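Side-chain contact in putative lipoprotein (Campylobacter jejuni subsp. jejuni, PDB 2G5G), which binds heme as a cofacial pair, linked to dimerization, and probably serves in bacterial heme transport: residues R144-S149 with D201-D206. Sequence-based numbering, arbitrary orientation.
With HEM (protoporphyrin IX containing Fe), chain B.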
loop_
_atom_site.group_PDB
_atom_site.type_symbol
_atom_site.label_atom_id
_atom_site.label_comp_id
_atom_site.label_asym_id
_atom_site.label_seq_id
_atom_site.Cartn_x
_atom_site.Cartn_y
_atom_site.Cartn_z
ATOM N N ARG A 144 8.425 6.151 -7.097
ATOM C CA ARG A 144 7.721 5.805 -5.830
ATOM C C ARG A 144 6.924 6.978 -5.291
ATOM O O ARG A 144 5.740 6.848 -4.970
ATOM C CB ARG A 144 8.720 5.376 -4.746
ATOM C CG ARG A 144 9.402 4.032 -4.960
ATOM C CD ARG A 144 8.630 2.897 -4.303
ATOM N NE ARG A 144 9.408 1.658 -4.276
ATOM C CZ ARG A 144 10.267 1.333 -3.308
ATOM N NH1 ARG A 144 10.480 2.151 -2.278
ATOM N NH2 ARG A 144 10.931 0.190 -3.371
ATOM N N SER A 145 7.585 8.132 -5.204
ATOM C CA SER A 145 6.988 9.372 -4.703
ATOM C C SER A 145 5.811 9.804 -5.553
ATOM O O SER A 145 4.788 10.260 -5.023
ATOM C CB SER A 145 8.032 10.491 -4.683
ATOM O OG SER A 145 9.330 9.925 -4.531
ATOM N N GLU A 146 5.963 9.686 -6.879
ATOM C CA GLU A 146 4.866 9.979 -7.796
ATOM C C GLU A 146 3.673 9.033 -7.561
ATOM O O GLU A 146 2.522 9.462 -7.580
ATOM C CB GLU A 146 5.339 9.913 -9.266
ATOM C CG GLU A 146 5.739 11.285 -9.840
ATOM C CD GLU A 146 6.559 11.196 -11.124
ATOM O OE1 GLU A 146 6.645 12.224 -11.818
ATOM O OE2 GLU A 146 7.129 10.120 -11.403
ATOM N N ILE A 147 3.969 7.756 -7.336
ATOM C CA ILE A 147 2.935 6.729 -7.149
ATOM C C ILE A 147 2.184 6.936 -5.837
ATOM O O ILE A 147 0.954 6.811 -5.773
ATOM C CB ILE A 147 3.540 5.326 -7.204
ATOM C CG1 ILE A 147 4.015 5.015 -8.637
ATOM C CG2 ILE A 147 2.530 4.285 -6.724
ATOM C CD1 ILE A 147 4.886 3.848 -8.709
ATOM N N THR A 148 2.935 7.263 -4.798
ATOM C CA THR A 148 2.351 7.606 -3.508
ATOM C C THR A 148 1.444 8.828 -3.591
ATOM O O THR A 148 0.349 8.833 -3.006
ATOM C CB THR A 148 3.431 7.767 -2.437
ATOM O OG1 THR A 148 4.207 6.558 -2.384
ATOM C CG2 THR A 148 2.795 8.035 -1.076
ATOM N N SER A 149 1.865 9.831 -4.366
ATOM C CA SER A 149 1.077 11.046 -4.555
ATOM C C SER A 149 -0.249 10.821 -5.292
ATOM O O SER A 149 -1.259 11.437 -4.954
ATOM C CB SER A 149 1.909 12.116 -5.253
ATOM O OG SER A 149 1.127 13.269 -5.475
ATOM N N ASP A 201 0.989 3.807 -17.190
ATOM C CA ASP A 201 0.841 3.621 -18.644
ATOM C C ASP A 201 1.034 4.911 -19.432
ATOM O O ASP A 201 1.707 4.928 -20.469
ATOM C CB ASP A 201 -0.522 2.974 -18.910
ATOM C CG ASP A 201 -0.527 1.501 -18.554
ATOM O OD1 ASP A 201 0.579 0.904 -18.461
ATOM O OD2 ASP A 201 -1.624 0.924 -18.343
ATOM N N ARG A 202 0.515 6.008 -18.882
ATOM C CA ARG A 202 0.618 7.324 -19.471
ATOM C C ARG A 202 2.076 7.794 -19.510
ATOM O O ARG A 202 2.536 8.286 -20.536
ATOM C CB ARG A 202 -0.242 8.324 -18.687
ATOM C CG ARG A 202 -0.273 9.735 -19.264
ATOM C CD ARG A 202 -0.784 9.748 -20.703
ATOM N NE ARG A 202 -2.151 9.231 -20.874
ATOM C CZ ARG A 202 -3.255 9.973 -20.755
ATOM N NH1 ARG A 202 -3.179 11.273 -20.443
ATOM N NH2 ARG A 202 -4.447 9.422 -20.943
ATOM N N ARG A 203 2.775 7.614 -18.395
ATOM C CA ARG A 203 4.191 8.011 -18.276
ATOM C C ARG A 203 5.085 7.200 -19.206
ATOM O O ARG A 203 5.846 7.795 -19.962
ATOM C CB ARG A 203 4.694 7.863 -16.835
ATOM C CG ARG A 203 6.237 7.995 -16.681
ATOM C CD ARG A 203 6.737 9.377 -17.043
ATOM N NE ARG A 203 6.055 10.418 -16.258
ATOM C CZ ARG A 203 6.350 10.745 -14.986
ATOM N NH1 ARG A 203 7.326 10.142 -14.315
ATOM N NH2 ARG A 203 5.647 11.694 -14.392
HETATM N N MSE A 204 4.995 5.867 -19.140
HETATM C CA MSE A 204 5.736 5.006 -20.064
HETATM C C MSE A 204 5.461 5.399 -21.522
HETATM O O MSE A 204 6.424 5.493 -22.301
HETATM C CB MSE A 204 5.482 3.526 -19.802
HETATM C CG MSE A 204 5.918 3.082 -18.364
HETATM SE SE MSE A 204 6.080 1.230 -18.219
HETATM C CE MSE A 204 4.422 0.997 -17.178
ATOM N N ALA A 205 4.187 5.635 -21.883
ATOM C CA ALA A 205 3.837 6.192 -23.218
ATOM C C ALA A 205 4.514 7.526 -23.513
ATOM O O ALA A 205 5.006 7.753 -24.631
ATOM C CB ALA A 205 2.339 6.327 -23.412
ATOM N N ASP A 206 4.537 8.405 -22.516
ATOM C CA ASP A 206 5.117 9.735 -22.674
ATOM C C ASP A 206 6.600 9.553 -23.048
ATOM O O ASP A 206 7.077 10.116 -24.032
ATOM C CB ASP A 206 4.909 10.514 -21.348
ATOM C CG ASP A 206 5.216 12.016 -21.448
ATOM O OD1 ASP A 206 5.649 12.539 -22.489
ATOM O OD2 ASP A 206 5.005 12.690 -20.437
HETATM C CHA HEM B . 3.212 -1.777 -3.464
HETATM C CHB HEM B . 2.934 1.727 -0.049
HETATM C CHC HEM B . -0.010 -0.987 2.679
HETATM C CHD HEM B . 0.156 -4.456 -0.745
HETATM C C1A HEM B . 3.412 -0.596 -2.761
HETATM C C2A HEM B . 4.291 0.500 -3.154
HETATM C C3A HEM B . 4.206 1.455 -2.211
HETATM C C4A HEM B . 3.273 1.017 -1.192
HETATM C CMA HEM B . 4.954 2.807 -2.188
HETATM C CAA HEM B . 5.169 0.526 -4.436
HETATM C CBA HEM B . 4.322 0.872 -5.662
HETATM C CGA HEM B . 4.878 0.326 -6.978
HETATM O O1A HEM B . 6.119 0.090 -7.092
HETATM O O2A HEM B . 4.066 0.128 -7.930
HETATM C C1B HEM B . 2.211 1.279 1.041
HETATM C C2B HEM B . 2.116 1.906 2.353
HETATM C C3B HEM B . 1.304 1.162 3.117
HETATM C C4B HEM B . 0.845 0.032 2.311
HETATM C CMB HEM B . 2.838 3.200 2.785
HETATM C CAB HEM B . 0.932 1.473 4.594
HETATM C CBB HEM B . 0.002 0.759 5.243
HETATM C C1C HEM B . -0.239 -2.153 1.975
HETATM C C2C HEM B . -1.110 -3.239 2.388
HETATM C C3C HEM B . -1.065 -4.186 1.440
HETATM C C4C HEM B . -0.159 -3.741 0.393
HETATM C CMC HEM B . -1.944 -3.272 3.689
HETATM C CAC HEM B . -1.828 -5.533 1.439
HETATM C CBC HEM B . -3.159 -5.574 1.577
HETATM C C1D HEM B . 0.973 -4.104 -1.802
HETATM C C2D HEM B . 1.214 -4.906 -2.983
HETATM C C3D HEM B . 2.171 -4.073 -3.848
HETATM C C4D HEM B . 2.407 -2.848 -3.098
HETATM C CMD HEM B . 0.628 -6.302 -3.296
HETATM C CAD HEM B . 2.750 -4.466 -5.230
HETATM C CBD HEM B . 2.416 -3.363 -6.232
HETATM C CGD HEM B . 1.641 -3.914 -7.406
HETATM O O1D HEM B . 0.407 -3.670 -7.475
HETATM O O2D HEM B . 2.250 -4.590 -8.280
HETATM N NA HEM B . 2.813 -0.247 -1.552
HETATM N NB HEM B . 1.416 0.147 1.062
HETATM N NC HEM B . 0.318 -2.495 0.746
HETATM N ND HEM B . 1.690 -2.922 -1.917
HETATM FE FE HEM B . 1.683 -1.460 -0.288
#
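R203 of helix 187-210 reaches E146 of helix 144-151, and this one pair carries the whole contact. Before it in 201-206, D201 and R202 turn to other partners: D201 OD1 is hydrogen-bonded to H223, and R202 to K158, S162 and H233. R203 sends CG anti to its backbone N (chi1 169°), then bends at chi2 and chi3. The folded chain presents the end of its guanidinium to the extended E146 side chain, which it meets at about a right angle. NH2 donates to E146 OE1 at 2.8 Å, almost straight. OE1 lies in the guanidinium plane, yet NH2 stands well above the carboxylate plane. NH1 donates to the syn side of E146 OE2 at 2.9 Å, less straight. The two planes are turned 56° apart. S143 N is also hydrogen-bonded to OE2, a second hold that should limit rotation of the carboxylate. Past R203, M204 and A205 pack on helix 230-236. On helix 144-151, I147 and T148 border the heme: I147 CD1 lies 3.9 Å from HEM O2A, and T148 OG1 3.8 Å from HEM CMA. The contact is an end-on, bidentate Arg-Glu salt bridge joining two helices that line the heme pocket of this ChaN-family protein.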